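Side-chain contacts in argonaute (Methanocaldococcus jannaschii, PDB 5G5S), which cuts single-stranded DNA targets with the help of short single-stranded DNA guides and may defend the cell against invading genetic elements: residues A[304-309]-A[621-626]; A[343-348]-A[387-392]; A[393-398]-A[481-486]; A[601-606]-A[679-684]. All coordinates share one frame; numbering follows the deposited sequence.

Overall arrangement
Interactions 1 and 4 lie in or against the PIWI sheet, 304-309 coming from earlier in the chain; their centres are about 12 Å apart, and Tyr605 packs on Ile623. Interactions 2 and 3 belong to the Mid side, centres about 9 Å apart: interaction 2 lies at the end of helix 372-390, interaction 3 at the start of strand 397-407, which follows it, and Pro346 touches Leu395. Interactions 1 and 3 are buried and apolar, one between strands of the large mixed sheet, the other between a strand start and a helix end. Interaction 2 is a small hydrophobic surface patch. Interaction 4, partly buried beside the predicted catalytic aspartates, differs: an arginine gathers backbone carbonyls.

Interaction 1 (A[304-309]-A[621-626]); sequences LEFMKF and DGIFLP
Phe309 and Phe624 meet obliquely, neither stacked nor edge-to-face: their side chains cross at about a right angle, the ring planes make 47° and the centroids stand 5.5 Å apart. The CE2-CZ bond of Phe309 meets the CD1-CE1 bond of Phe624. Phe309 CZ lies 3.7 Å from Phe624 CD1, and Phe309 CE2 is 3.9 Å from Phe624 CE1. Phe624 leaves its strand on the side away from 304-309, but with CG anti to the backbone N (chi1 -169°) its ring still comes within reach of Phe309. Helix 656-666 also packs on the Phe309 ring, through Met659, Gln660 and Tyr663.

Both segments lie on strands of the large mixed sheet of the RNase H-like PIWI fold, Phe309 and Pro626 just past their ends. They run in the same direction, and each pairs antiparallel with strand 614-618, so the CA atoms of Phe306 and Ile623 stand 9.0 Å apart, no backbone pairing joins them and side chains do most of the bridging. Strand 302-308 also pairs with strand 7-12, tying the start of the chain into this sheet.

At the other end Ile623 reaches toward 304-309 with both branches. CG1 is anti to its carbonyl carbon (chi1 -54°) and carries Ile623 CD1 to 4.0 Å from Leu304 CD2, the two side chains meeting at a slant. Ile623 CG2 lies more loosely, 4.4 Å from Phe306 CE2. Phe306 CE2 is also 4.1 Å from the backbone O of Ile623, again obliquely, while Leu304 O lies in the plane of the Phe306 ring at its edge. Tyr605, Val607 and Pro635 pack round Ile623 as well.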
loop_
_atom_site.group_PDB
_atom_site.type_symbol
_atom_site.label_atom_id
_atom_site.label_comp_id
_atom_site.label_asym_id
_atom_site.label_seq_id
_atom_site.Cartn_x
_atom_site.Cartn_y
_atom_site.Cartn_z
ATOM N N LEU A 304 -14.161 -16.158 -16.078
ATOM C CA LEU A 304 -12.952 -15.684 -16.726
ATOM C C LEU A 304 -11.829 -16.715 -16.697
ATOM O O LEU A 304 -11.658 -17.398 -15.687
ATOM C CB LEU A 304 -12.506 -14.401 -15.989
ATOM C CG LEU A 304 -11.578 -13.445 -16.706
ATOM C CD1 LEU A 304 -12.177 -12.975 -18.032
ATOM C CD2 LEU A 304 -11.253 -12.262 -15.809
ATOM N N GLU A 305 -11.036 -16.782 -17.790
ATOM C CA GLU A 305 -9.875 -17.665 -17.928
ATOM C C GLU A 305 -8.642 -16.986 -17.305
ATOM O O GLU A 305 -8.344 -15.834 -17.620
ATOM C CB GLU A 305 -9.619 -18.008 -19.402
ATOM C CG GLU A 305 -10.613 -18.990 -19.999
ATOM C CD GLU A 305 -10.368 -19.320 -21.458
ATOM O OE1 GLU A 305 -10.294 -18.380 -22.284
ATOM O OE2 GLU A 305 -10.276 -20.527 -21.783
ATOM N N PHE A 306 -7.933 -17.710 -16.421
ATOM C CA PHE A 306 -6.760 -17.217 -15.698
ATOM C C PHE A 306 -5.496 -18.010 -16.014
ATOM O O PHE A 306 -5.514 -19.241 -15.990
ATOM C CB PHE A 306 -7.011 -17.273 -14.162
ATOM C CG PHE A 306 -7.816 -16.141 -13.563
ATOM C CD1 PHE A 306 -9.195 -16.076 -13.736
ATOM C CD2 PHE A 306 -7.204 -15.165 -12.788
ATOM C CE1 PHE A 306 -9.940 -15.034 -13.171
ATOM C CE2 PHE A 306 -7.948 -14.116 -12.234
ATOM C CZ PHE A 306 -9.308 -14.056 -12.433
ATOM N N MET A 307 -4.389 -17.299 -16.260
ATOM C CA MET A 307 -3.075 -17.908 -16.438
ATOM C C MET A 307 -2.557 -18.216 -15.008
ATOM O O MET A 307 -2.980 -17.570 -14.039
ATOM C CB MET A 307 -2.095 -16.935 -17.163
ATOM C CG MET A 307 -1.520 -15.846 -16.240
ATOM S SD MET A 307 -0.218 -14.766 -16.881
ATOM C CE MET A 307 1.188 -15.781 -16.667
ATOM N N LYS A 308 -1.637 -19.176 -14.886
ATOM C CA LYS A 308 -1.010 -19.483 -13.605
ATOM C C LYS A 308 0.447 -19.049 -13.723
ATOM O O LYS A 308 1.087 -19.342 -14.733
ATOM C CB LYS A 308 -1.144 -20.970 -13.237
ATOM C CG LYS A 308 -0.908 -21.214 -11.742
ATOM C CD LYS A 308 -1.590 -22.478 -11.238
ATOM C CE LYS A 308 -2.748 -22.203 -10.303
ATOM N NZ LYS A 308 -2.294 -21.756 -8.964
ATOM N N PHE A 309 0.955 -18.291 -12.743
ATOM C CA PHE A 309 2.328 -17.812 -12.802
ATOM C C PHE A 309 3.338 -18.912 -12.512
ATOM O O PHE A 309 3.046 -19.841 -11.762
ATOM C CB PHE A 309 2.543 -16.625 -11.844
ATOM C CG PHE A 309 1.590 -15.465 -11.997
ATOM C CD1 PHE A 309 1.424 -14.836 -13.226
ATOM C CD2 PHE A 309 0.916 -14.950 -10.897
ATOM C CE1 PHE A 309 0.554 -13.755 -13.363
ATOM C CE2 PHE A 309 0.057 -13.858 -11.028
ATOM C CZ PHE A 309 -0.120 -13.265 -12.261
ATOM N N ASP A 621 -7.935 -4.290 -18.033
ATOM C CA ASP A 621 -7.369 -4.295 -16.671
ATOM C C ASP A 621 -6.802 -5.656 -16.327
ATOM O O ASP A 621 -7.450 -6.668 -16.558
ATOM C CB ASP A 621 -8.411 -3.930 -15.595
ATOM C CG ASP A 621 -8.990 -2.531 -15.632
ATOM O OD1 ASP A 621 -8.294 -1.606 -16.121
ATOM O OD2 ASP A 621 -10.112 -2.345 -15.112
ATOM N N GLY A 622 -5.617 -5.662 -15.741
ATOM C CA GLY A 622 -4.976 -6.867 -15.254
ATOM C C GLY A 622 -5.527 -7.176 -13.880
ATOM O O GLY A 622 -5.634 -6.283 -13.037
ATOM N N ILE A 623 -5.974 -8.415 -13.679
ATOM C CA ILE A 623 -6.499 -8.890 -12.399
ATOM C C ILE A 623 -5.441 -9.866 -11.876
ATOM O O ILE A 623 -5.274 -10.966 -12.401
ATOM C CB ILE A 623 -7.934 -9.483 -12.484
ATOM C CG1 ILE A 623 -8.926 -8.483 -13.129
ATOM C CG2 ILE A 623 -8.418 -9.936 -11.092
ATOM C CD1 ILE A 623 -10.308 -9.116 -13.456
ATOM N N PHE A 624 -4.712 -9.405 -10.860
ATOM C CA PHE A 624 -3.545 -10.018 -10.245
ATOM C C PHE A 624 -3.869 -10.583 -8.846
ATOM O O PHE A 624 -4.263 -9.833 -7.954
ATOM C CB PHE A 624 -2.467 -8.907 -10.213
ATOM C CG PHE A 624 -1.039 -9.248 -9.869
ATOM C CD1 PHE A 624 -0.208 -9.854 -10.803
ATOM C CD2 PHE A 624 -0.492 -8.868 -8.646
ATOM C CE1 PHE A 624 1.123 -10.146 -10.490
ATOM C CE2 PHE A 624 0.838 -9.157 -8.337
ATOM C CZ PHE A 624 1.631 -9.809 -9.253
ATOM N N LEU A 625 -3.740 -11.921 -8.673
ATOM C CA LEU A 625 -3.995 -12.593 -7.396
ATOM C C LEU A 625 -2.761 -13.473 -7.032
ATOM O O LEU A 625 -2.740 -14.687 -7.301
ATOM C CB LEU A 625 -5.322 -13.371 -7.454
ATOM C CG LEU A 625 -5.944 -13.821 -6.127
ATOM C CD1 LEU A 625 -6.357 -12.628 -5.256
ATOM C CD2 LEU A 625 -7.153 -14.715 -6.376
ATOM N N PRO A 626 -1.691 -12.844 -6.462
ATOM C CA PRO A 626 -0.435 -13.582 -6.266
ATOM C C PRO A 626 -0.281 -14.537 -5.090
ATOM O O PRO A 626 0.224 -15.638 -5.267
ATOM C CB PRO A 626 0.624 -12.467 -6.226
ATOM C CG PRO A 626 -0.098 -11.292 -5.647
ATOM C CD PRO A 626 -1.526 -11.405 -6.131
#

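Interaction 2 (A[343-348]-A[387-392])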
loop_
_atom_site.group_PDB
_atom_site.type_symbol
_atom_site.label_atom_id
_atom_site.label_comp_id
_atom_site.label_asym_id
_atom_site.label_seq_id
_atom_site.Cartn_x
_atom_site.Cartn_y
_atom_site.Cartn_z
ATOM N N ILE A 343 24.084 -25.139 3.242
ATOM C CA ILE A 343 24.445 -23.786 3.697
ATOM C C ILE A 343 24.391 -22.821 2.509
ATOM O O ILE A 343 25.052 -23.058 1.498
ATOM C CB ILE A 343 25.831 -23.730 4.417
ATOM C CG1 ILE A 343 25.894 -24.708 5.610
ATOM C CG2 ILE A 343 26.195 -22.280 4.837
ATOM C CD1 ILE A 343 27.264 -25.034 6.092
ATOM N N TYR A 344 23.613 -21.731 2.655
ATOM C CA TYR A 344 23.428 -20.683 1.653
ATOM C C TYR A 344 24.044 -19.364 2.110
ATOM O O TYR A 344 23.800 -18.921 3.241
ATOM C CB TYR A 344 21.941 -20.494 1.334
ATOM C CG TYR A 344 21.267 -21.731 0.784
ATOM C CD1 TYR A 344 21.667 -22.288 -0.427
ATOM C CD2 TYR A 344 20.197 -22.318 1.450
ATOM C CE1 TYR A 344 21.034 -23.414 -0.949
ATOM C CE2 TYR A 344 19.547 -23.434 0.930
ATOM C CZ TYR A 344 19.967 -23.978 -0.272
ATOM O OH TYR A 344 19.327 -25.077 -0.791
ATOM N N LEU A 345 24.837 -18.735 1.219
ATOM C CA LEU A 345 25.534 -17.473 1.485
ATOM C C LEU A 345 24.993 -16.280 0.666
ATOM O O LEU A 345 24.452 -16.486 -0.430
ATOM C CB LEU A 345 27.061 -17.650 1.331
ATOM C CG LEU A 345 27.740 -18.678 2.273
ATOM C CD1 LEU A 345 29.164 -18.913 1.871
ATOM C CD2 LEU A 345 27.693 -18.226 3.737
ATOM N N PRO A 346 25.078 -15.031 1.195
ATOM C CA PRO A 346 24.511 -13.886 0.467
ATOM C C PRO A 346 25.294 -13.437 -0.757
ATOM O O PRO A 346 26.506 -13.614 -0.814
ATOM C CB PRO A 346 24.479 -12.788 1.528
ATOM C CG PRO A 346 25.609 -13.104 2.418
ATOM C CD PRO A 346 25.639 -14.601 2.495
ATOM N N TYR A 347 24.587 -12.843 -1.726
ATOM C CA TYR A 347 25.156 -12.294 -2.960
ATOM C C TYR A 347 26.018 -11.070 -2.688
ATOM O O TYR A 347 27.052 -10.916 -3.334
ATOM C CB TYR A 347 24.047 -11.929 -3.969
ATOM C CG TYR A 347 23.941 -12.908 -5.112
ATOM C CD1 TYR A 347 23.295 -14.132 -4.950
ATOM C CD2 TYR A 347 24.506 -12.626 -6.353
ATOM C CE1 TYR A 347 23.222 -15.055 -5.992
ATOM C CE2 TYR A 347 24.424 -13.533 -7.409
ATOM C CZ TYR A 347 23.782 -14.748 -7.223
ATOM O OH TYR A 347 23.683 -15.642 -8.259
ATOM N N ASP A 348 25.584 -10.191 -1.759
ATOM C CA ASP A 348 26.310 -8.974 -1.386
ATOM C C ASP A 348 25.918 -8.469 -0.001
ATOM O O ASP A 348 24.741 -8.474 0.355
ATOM C CB ASP A 348 26.119 -7.857 -2.444
ATOM C CG ASP A 348 27.071 -6.678 -2.307
ATOM O OD1 ASP A 348 28.291 -6.912 -2.110
ATOM O OD2 ASP A 348 26.611 -5.522 -2.455
ATOM N N ASN A 387 26.697 -17.232 13.968
ATOM C CA ASN A 387 28.031 -16.653 14.156
ATOM C C ASN A 387 29.166 -17.578 13.736
ATOM O O ASN A 387 30.169 -17.088 13.221
ATOM C CB ASN A 387 28.235 -16.166 15.593
ATOM C CG ASN A 387 27.446 -14.934 15.972
ATOM O OD1 ASN A 387 27.145 -14.057 15.147
ATOM N ND2 ASN A 387 27.108 -14.826 17.246
ATOM N N LYS A 388 29.015 -18.908 13.944
ATOM C CA LYS A 388 30.026 -19.904 13.561
ATOM C C LYS A 388 30.192 -19.982 12.031
ATOM O O LYS A 388 31.219 -20.456 11.545
ATOM C CB LYS A 388 29.692 -21.282 14.154
ATOM N N ILE A 389 29.189 -19.483 11.292
ATOM C CA ILE A 389 29.141 -19.427 9.833
ATOM C C ILE A 389 29.421 -17.985 9.356
ATOM O O ILE A 389 30.093 -17.821 8.341
ATOM C CB ILE A 389 27.797 -20.033 9.316
ATOM C CG1 ILE A 389 27.553 -21.477 9.864
ATOM C CG2 ILE A 389 27.619 -19.948 7.786
ATOM C CD1 ILE A 389 28.589 -22.601 9.491
ATOM N N ALA A 390 28.963 -16.951 10.119
ATOM C CA ALA A 390 29.208 -15.522 9.831
ATOM C C ALA A 390 30.719 -15.184 9.945
ATOM O O ALA A 390 31.198 -14.218 9.330
ATOM C CB ALA A 390 28.397 -14.645 10.768
ATOM N N ASN A 391 31.453 -15.993 10.742
ATOM C CA ASN A 391 32.903 -15.942 10.918
ATOM C C ASN A 391 33.462 -16.681 9.705
ATOM O O ASN A 391 32.947 -17.744 9.343
ATOM C CB ASN A 391 33.308 -16.662 12.208
ATOM C CG ASN A 391 34.593 -16.166 12.816
ATOM O OD1 ASN A 391 35.682 -16.703 12.569
ATOM N ND2 ASN A 391 34.489 -15.142 13.649
ATOM N N LYS A 392 34.482 -16.101 9.056
ATOM C CA LYS A 392 35.121 -16.619 7.839
ATOM C C LYS A 392 34.219 -16.496 6.586
ATOM O O LYS A 392 34.259 -17.344 5.692
ATOM C CB LYS A 392 35.745 -18.025 8.033
#
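Ile343 meets Ile389 tip to tip, methyl against methyl, with CG2 of Ile343 4.0 Å from CG2 of Ile389. In both residues this branch is anti to the backbone N, while CG1 is anti to the carbonyl carbon (chi1 -56° in Ile343 and -54° in Ile389). The two beta-branched side chains therefore present the same short arm to each other. Leu345 joins from two residues further on. Its CA-CB bond does not aim at the helix, but the end of the side chain bends nearer and sets Leu345 CD2 4.4 Å from the same Ile389 CG2. Since Leu345 CD2 is also 4.5 Å from Ile343 CG2, the three methyl groups form a nearly even triangle, with the isoleucine of the helix fitted against a pair from the other segment.

Residues 343-346 are extended: Ile343 points to the helix and Leu345 reaches it with its end, while Tyr344 between them points away, toward Val316 and Ile326. The segment leads into the Mid domain, where Tyr347 and Asp348 both face Lys489 in a classic beta bulge. Ile389 lies in the last turn of helix 372-390. That turn closes with a backbone bond from Asn391 N to Asn387 O of 3.0 Å, after which the chain leaves the helical conformation. Trp335 adds a further apolar neighbour to Ile389.

All three touching side chains are partly exposed aliphatic groups. The contact thus has no polar directionality, and its contribution is probably modest and comes from withdrawing a few methyl groups from water.

Interaction 3 (A[393-398]-A[481-486]); sequences TELPKF and QIMGKL
Phe398 makes the aromatic-aliphatic part of the contact, its CZ corner touching two branches from the end of helix 473-485. Leu486 approaches from the opposite direction and puts Leu486 CD1 at the ring edge, near the ring plane, 3.7 Å from Phe398 CZ and 4.0 Å from Phe398 CE1. Ile482, one turn earlier, comes in obliquely with Ile482 CG2 3.6 Å from Phe398 CZ. Phe429 meets the Phe398 ring edge-to-face, and Phe383 and Tyr386 add further aromatic contacts.

The sulfur contact is separate. Leu395 CD2 lies 3.8 Å from Met483 SD, the two side chains crossing at about a right angle. In Met483 the bend at chi2 (-61°) places SD against Leu395.

Polar groups of the helix are engaged elsewhere. Gln481, which contacts guide DNA, accepts from Leu673 N; Lys485 forms a salt bridge with the C-terminal carboxylate of Ile715 and bonds to Ser458 O. Both residues are inferred to take part in a metal site. The helix thus joins the Mid parallel sheet, at its edge strand 397-407, to the guide-binding region.

All the touching residues are buried and apolar, so close fit, without any directed bond, probably settles how this helix end rests against the sheet.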
loop_
_atom_site.group_PDB
_atom_site.type_symbol
_atom_site.label_atom_id
_atom_site.label_comp_id
_atom_site.label_asym_id
_atom_site.label_seq_id
_atom_site.Cartn_x
_atom_site.Cartn_y
_atom_site.Cartn_z
ATOM N N THR A 393 33.414 -15.404 6.543
ATOM C CA THR A 393 32.523 -14.976 5.454
ATOM C C THR A 393 32.239 -13.464 5.569
ATOM O O THR A 393 32.528 -12.866 6.611
ATOM C CB THR A 393 31.253 -15.853 5.333
ATOM O OG1 THR A 393 30.733 -15.721 4.010
ATOM C CG2 THR A 393 30.170 -15.465 6.309
ATOM N N GLU A 394 31.650 -12.868 4.504
ATOM C CA GLU A 394 31.289 -11.444 4.419
ATOM C C GLU A 394 30.221 -11.020 5.441
ATOM O O GLU A 394 30.185 -9.850 5.824
ATOM C CB GLU A 394 30.831 -11.071 2.995
ATOM C CG GLU A 394 31.948 -11.025 1.962
ATOM C CD GLU A 394 31.664 -10.263 0.678
ATOM O OE1 GLU A 394 30.475 -10.100 0.312
ATOM O OE2 GLU A 394 32.644 -9.826 0.032
ATOM N N LEU A 395 29.359 -11.967 5.872
ATOM C CA LEU A 395 28.265 -11.750 6.825
ATOM C C LEU A 395 28.724 -11.165 8.165
ATOM O O LEU A 395 29.723 -11.628 8.724
ATOM C CB LEU A 395 27.488 -13.051 7.088
ATOM C CG LEU A 395 26.474 -13.496 6.046
ATOM C CD1 LEU A 395 26.141 -14.957 6.223
ATOM C CD2 LEU A 395 25.193 -12.665 6.112
ATOM N N PRO A 396 27.987 -10.173 8.718
ATOM C CA PRO A 396 28.384 -9.618 10.026
ATOM C C PRO A 396 28.030 -10.559 11.176
ATOM O O PRO A 396 27.172 -11.428 11.021
ATOM C CB PRO A 396 27.582 -8.317 10.115
ATOM C CG PRO A 396 26.361 -8.564 9.273
ATOM C CD PRO A 396 26.765 -9.521 8.191
ATOM N N LYS A 397 28.691 -10.381 12.328
ATOM C CA LYS A 397 28.440 -11.173 13.527
ATOM C C LYS A 397 27.618 -10.360 14.529
ATOM O O LYS A 397 27.601 -9.131 14.469
ATOM C CB LYS A 397 29.761 -11.647 14.154
ATOM N N PHE A 398 26.918 -11.049 15.432
ATOM C CA PHE A 398 26.121 -10.405 16.467
ATOM C C PHE A 398 26.776 -10.661 17.838
ATOM O O PHE A 398 26.932 -11.819 18.255
ATOM C CB PHE A 398 24.655 -10.877 16.410
ATOM C CG PHE A 398 23.941 -10.513 15.124
ATOM C CD1 PHE A 398 23.322 -9.278 14.978
ATOM C CD2 PHE A 398 23.898 -11.401 14.057
ATOM C CE1 PHE A 398 22.676 -8.938 13.786
ATOM C CE2 PHE A 398 23.249 -11.058 12.866
ATOM C CZ PHE A 398 22.644 -9.830 12.740
ATOM N N GLN A 481 14.280 -11.396 7.759
ATOM C CA GLN A 481 13.929 -10.018 8.066
ATOM C C GLN A 481 15.097 -9.204 8.609
ATOM O O GLN A 481 15.237 -8.048 8.216
ATOM C CB GLN A 481 12.674 -9.935 8.947
ATOM C CG GLN A 481 12.051 -8.545 8.906
ATOM C CD GLN A 481 10.567 -8.524 9.098
ATOM O OE1 GLN A 481 9.834 -9.392 8.629
ATOM N NE2 GLN A 481 10.094 -7.467 9.729
ATOM N N ILE A 482 15.965 -9.821 9.450
ATOM C CA ILE A 482 17.172 -9.194 10.004
ATOM C C ILE A 482 18.134 -8.816 8.865
ATOM O O ILE A 482 18.642 -7.689 8.849
ATOM C CB ILE A 482 17.825 -10.085 11.102
ATOM C CG1 ILE A 482 16.985 -10.059 12.401
ATOM C CG2 ILE A 482 19.289 -9.691 11.367
ATOM C CD1 ILE A 482 17.458 -11.038 13.581
ATOM N N MET A 483 18.349 -9.744 7.900
ATOM C CA MET A 483 19.189 -9.531 6.704
ATOM C C MET A 483 18.705 -8.328 5.896
ATOM O O MET A 483 19.521 -7.501 5.491
ATOM C CB MET A 483 19.228 -10.789 5.800
ATOM C CG MET A 483 19.860 -12.020 6.445
ATOM S SD MET A 483 21.584 -11.859 6.954
ATOM C CE MET A 483 21.378 -11.612 8.706
ATOM N N GLY A 484 17.384 -8.244 5.687
ATOM C CA GLY A 484 16.732 -7.155 4.963
ATOM C C GLY A 484 16.930 -5.817 5.645
ATOM O O GLY A 484 17.258 -4.831 4.995
ATOM N N LYS A 485 16.762 -5.790 6.968
ATOM C CA LYS A 485 16.947 -4.612 7.809
ATOM C C LYS A 485 18.398 -4.183 7.844
ATOM O O LYS A 485 18.673 -3.013 8.079
ATOM C CB LYS A 485 16.373 -4.839 9.222
ATOM C CG LYS A 485 14.841 -4.990 9.198
ATOM C CD LYS A 485 14.187 -4.706 10.532
ATOM C CE LYS A 485 13.799 -3.268 10.698
ATOM N NZ LYS A 485 12.797 -3.099 11.779
ATOM N N LEU A 486 19.325 -5.109 7.546
ATOM C CA LEU A 486 20.752 -4.780 7.484
ATOM C C LEU A 486 21.254 -4.550 6.046
ATOM O O LEU A 486 22.464 -4.471 5.820
ATOM C CB LEU A 486 21.615 -5.800 8.253
ATOM C CG LEU A 486 21.444 -5.822 9.777
ATOM C CD1 LEU A 486 21.930 -7.130 10.351
ATOM C CD2 LEU A 486 22.145 -4.638 10.450
#

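Interaction 4 (A[601-606]-A[679-684])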
loop_
_atom_site.group_PDB
_atom_site.type_symbol
_atom_site.label_atom_id
_atom_site.label_comp_id
_atom_site.label_asym_id
_atom_site.label_seq_id
_atom_site.Cartn_x
_atom_site.Cartn_y
_atom_site.Cartn_z
ATOM N N LYS A 601 -3.900 -1.499 -5.311
ATOM C CA LYS A 601 -4.216 -2.459 -4.251
ATOM C C LYS A 601 -5.688 -2.299 -3.821
ATOM O O LYS A 601 -6.331 -3.265 -3.436
ATOM C CB LYS A 601 -3.236 -2.303 -3.048
ATOM C CG LYS A 601 -3.204 -0.900 -2.423
ATOM C CD LYS A 601 -2.144 -0.774 -1.331
ATOM C CE LYS A 601 -1.710 0.663 -1.118
ATOM N NZ LYS A 601 -0.843 1.163 -2.224
ATOM N N ASN A 602 -6.215 -1.078 -3.930
ATOM C CA ASN A 602 -7.584 -0.734 -3.575
ATOM C C ASN A 602 -8.344 -0.623 -4.868
ATOM O O ASN A 602 -8.070 0.263 -5.664
ATOM C CB ASN A 602 -7.624 0.590 -2.765
ATOM C CG ASN A 602 -6.771 0.575 -1.509
ATOM O OD1 ASN A 602 -6.809 -0.366 -0.699
ATOM N ND2 ASN A 602 -5.982 1.628 -1.316
ATOM N N ASN A 603 -9.220 -1.600 -5.123
ATOM C CA ASN A 603 -10.023 -1.704 -6.331
ATOM C C ASN A 603 -11.322 -2.463 -6.038
ATOM O O ASN A 603 -11.511 -2.967 -4.937
ATOM C CB ASN A 603 -9.199 -2.320 -7.485
ATOM C CG ASN A 603 -8.811 -3.766 -7.266
ATOM O OD1 ASN A 603 -9.539 -4.677 -7.643
ATOM N ND2 ASN A 603 -7.662 -4.003 -6.651
ATOM N N LYS A 604 -12.233 -2.477 -6.996
ATOM C CA LYS A 604 -13.568 -3.062 -6.905
ATOM C C LYS A 604 -13.680 -4.539 -7.313
ATOM O O LYS A 604 -14.734 -5.136 -7.082
ATOM C CB LYS A 604 -14.562 -2.195 -7.704
ATOM C CG LYS A 604 -14.553 -0.734 -7.255
ATOM C CD LYS A 604 -15.571 0.052 -8.030
ATOM C CE LYS A 604 -15.819 1.441 -7.478
ATOM N NZ LYS A 604 -14.712 2.367 -7.803
ATOM N N TYR A 605 -12.618 -5.127 -7.911
ATOM C CA TYR A 605 -12.628 -6.528 -8.365
ATOM C C TYR A 605 -12.548 -7.527 -7.246
ATOM O O TYR A 605 -11.870 -7.286 -6.254
ATOM C CB TYR A 605 -11.506 -6.836 -9.375
ATOM C CG TYR A 605 -11.647 -6.175 -10.729
ATOM C CD1 TYR A 605 -12.523 -6.679 -11.686
ATOM C CD2 TYR A 605 -10.821 -5.118 -11.097
ATOM C CE1 TYR A 605 -12.607 -6.115 -12.959
ATOM C CE2 TYR A 605 -10.908 -4.536 -12.356
ATOM C CZ TYR A 605 -11.803 -5.037 -13.286
ATOM O OH TYR A 605 -11.890 -4.456 -14.524
ATOM N N LYS A 606 -13.207 -8.683 -7.438
ATOM C CA LYS A 606 -13.204 -9.828 -6.532
ATOM C C LYS A 606 -13.195 -11.078 -7.372
ATOM O O LYS A 606 -13.978 -11.178 -8.315
ATOM C CB LYS A 606 -14.459 -9.860 -5.619
ATOM C CG LYS A 606 -14.537 -8.798 -4.534
ATOM C CD LYS A 606 -13.411 -8.898 -3.490
ATOM C CE LYS A 606 -13.221 -7.608 -2.713
ATOM N NZ LYS A 606 -12.839 -6.450 -3.578
ATOM N N TYR A 679 5.189 -14.473 0.309
ATOM C CA TYR A 679 5.246 -13.466 -0.755
ATOM C C TYR A 679 4.305 -12.287 -0.519
ATOM O O TYR A 679 3.335 -12.416 0.232
ATOM C CB TYR A 679 5.090 -14.108 -2.160
ATOM C CG TYR A 679 5.740 -15.476 -2.298
ATOM C CD1 TYR A 679 7.029 -15.713 -1.823
ATOM C CD2 TYR A 679 5.071 -16.529 -2.915
ATOM C CE1 TYR A 679 7.609 -16.982 -1.898
ATOM C CE2 TYR A 679 5.648 -17.798 -3.013
ATOM C CZ TYR A 679 6.919 -18.020 -2.502
ATOM O OH TYR A 679 7.507 -19.263 -2.598
ATOM N N LEU A 680 4.627 -11.118 -1.110
ATOM C CA LEU A 680 3.836 -9.896 -0.925
ATOM C C LEU A 680 2.599 -9.859 -1.804
ATOM O O LEU A 680 2.541 -10.573 -2.795
ATOM C CB LEU A 680 4.703 -8.646 -1.165
ATOM C CG LEU A 680 5.948 -8.493 -0.286
ATOM C CD1 LEU A 680 6.980 -7.624 -0.947
ATOM C CD2 LEU A 680 5.594 -8.009 1.105
ATOM N N ARG A 681 1.611 -9.031 -1.445
ATOM C CA ARG A 681 0.410 -8.834 -2.242
ATOM C C ARG A 681 0.780 -7.947 -3.458
ATOM O O ARG A 681 0.318 -8.177 -4.588
ATOM C CB ARG A 681 -0.694 -8.146 -1.408
ATOM C CG ARG A 681 -2.016 -8.032 -2.181
ATOM C CD ARG A 681 -3.174 -7.515 -1.370
ATOM N NE ARG A 681 -4.286 -7.198 -2.267
ATOM C CZ ARG A 681 -4.905 -6.022 -2.325
ATOM N NH1 ARG A 681 -4.561 -5.037 -1.501
ATOM N NH2 ARG A 681 -5.902 -5.833 -3.179
ATOM N N ILE A 682 1.607 -6.921 -3.204
ATOM C CA ILE A 682 2.028 -5.992 -4.241
ATOM C C ILE A 682 3.540 -6.056 -4.469
ATOM O O ILE A 682 4.252 -6.329 -3.510
ATOM C CB ILE A 682 1.444 -4.550 -4.073
ATOM C CG1 ILE A 682 2.026 -3.809 -2.871
ATOM C CG2 ILE A 682 -0.109 -4.513 -4.114
ATOM C CD1 ILE A 682 2.048 -2.330 -3.094
ATOM N N PRO A 683 4.052 -5.856 -5.720
ATOM C CA PRO A 683 5.512 -5.934 -5.953
ATOM C C PRO A 683 6.378 -5.178 -4.941
ATOM O O PRO A 683 6.036 -4.073 -4.571
ATOM C CB PRO A 683 5.664 -5.363 -7.367
ATOM C CG PRO A 683 4.383 -5.664 -8.028
ATOM C CD PRO A 683 3.331 -5.546 -6.976
ATOM N N ALA A 684 7.501 -5.774 -4.501
ATOM C CA ALA A 684 8.419 -5.174 -3.518
ATOM C C ALA A 684 8.861 -3.696 -3.758
ATOM O O ALA A 684 8.808 -2.933 -2.794
ATOM C CB ALA A 684 9.607 -6.089 -3.247
#
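Arg681 bonds to the backbone O of Lys601 through NH2, at 2.6 Å with an N-H...O angle of 151°. The donor lies in the carbonyl plane on a lone pair, and the oxygen sits at the guanidinium edge, 16° out of its plane. A weak second bond runs from Arg681 NH1 to the same Lys601 O at 3.2 Å. The arginine reaches this far because its chain is extended from CG to NE. Bonds from NH2 to Pro635 O and from NE to Asn634 O fix the rotation of the guanidinium, which thus draws three carbonyls together.

Asn603 ND2 also donates to Pro635 O. Asn603 OD1 accepts from Tyr605 N at 3.1 Å, an Asx turn that shapes the loop.

Packing follows at Lys601 CB, 3.4 Å from Arg681 NH1 and 4.0 Å from Ile682 CG2. The lysine end leads away to a salt bridge with Asp572, a catalytic residue by similarity.

The loop 601-606 follows strand 593-600; across from it, Pro683 is the N-cap residue of helix 684-697, which bears Asp690, also catalytic by similarity. Strand 636-645, paired with 593-600, supplies Val636, which touches both Arg681 and Ile682.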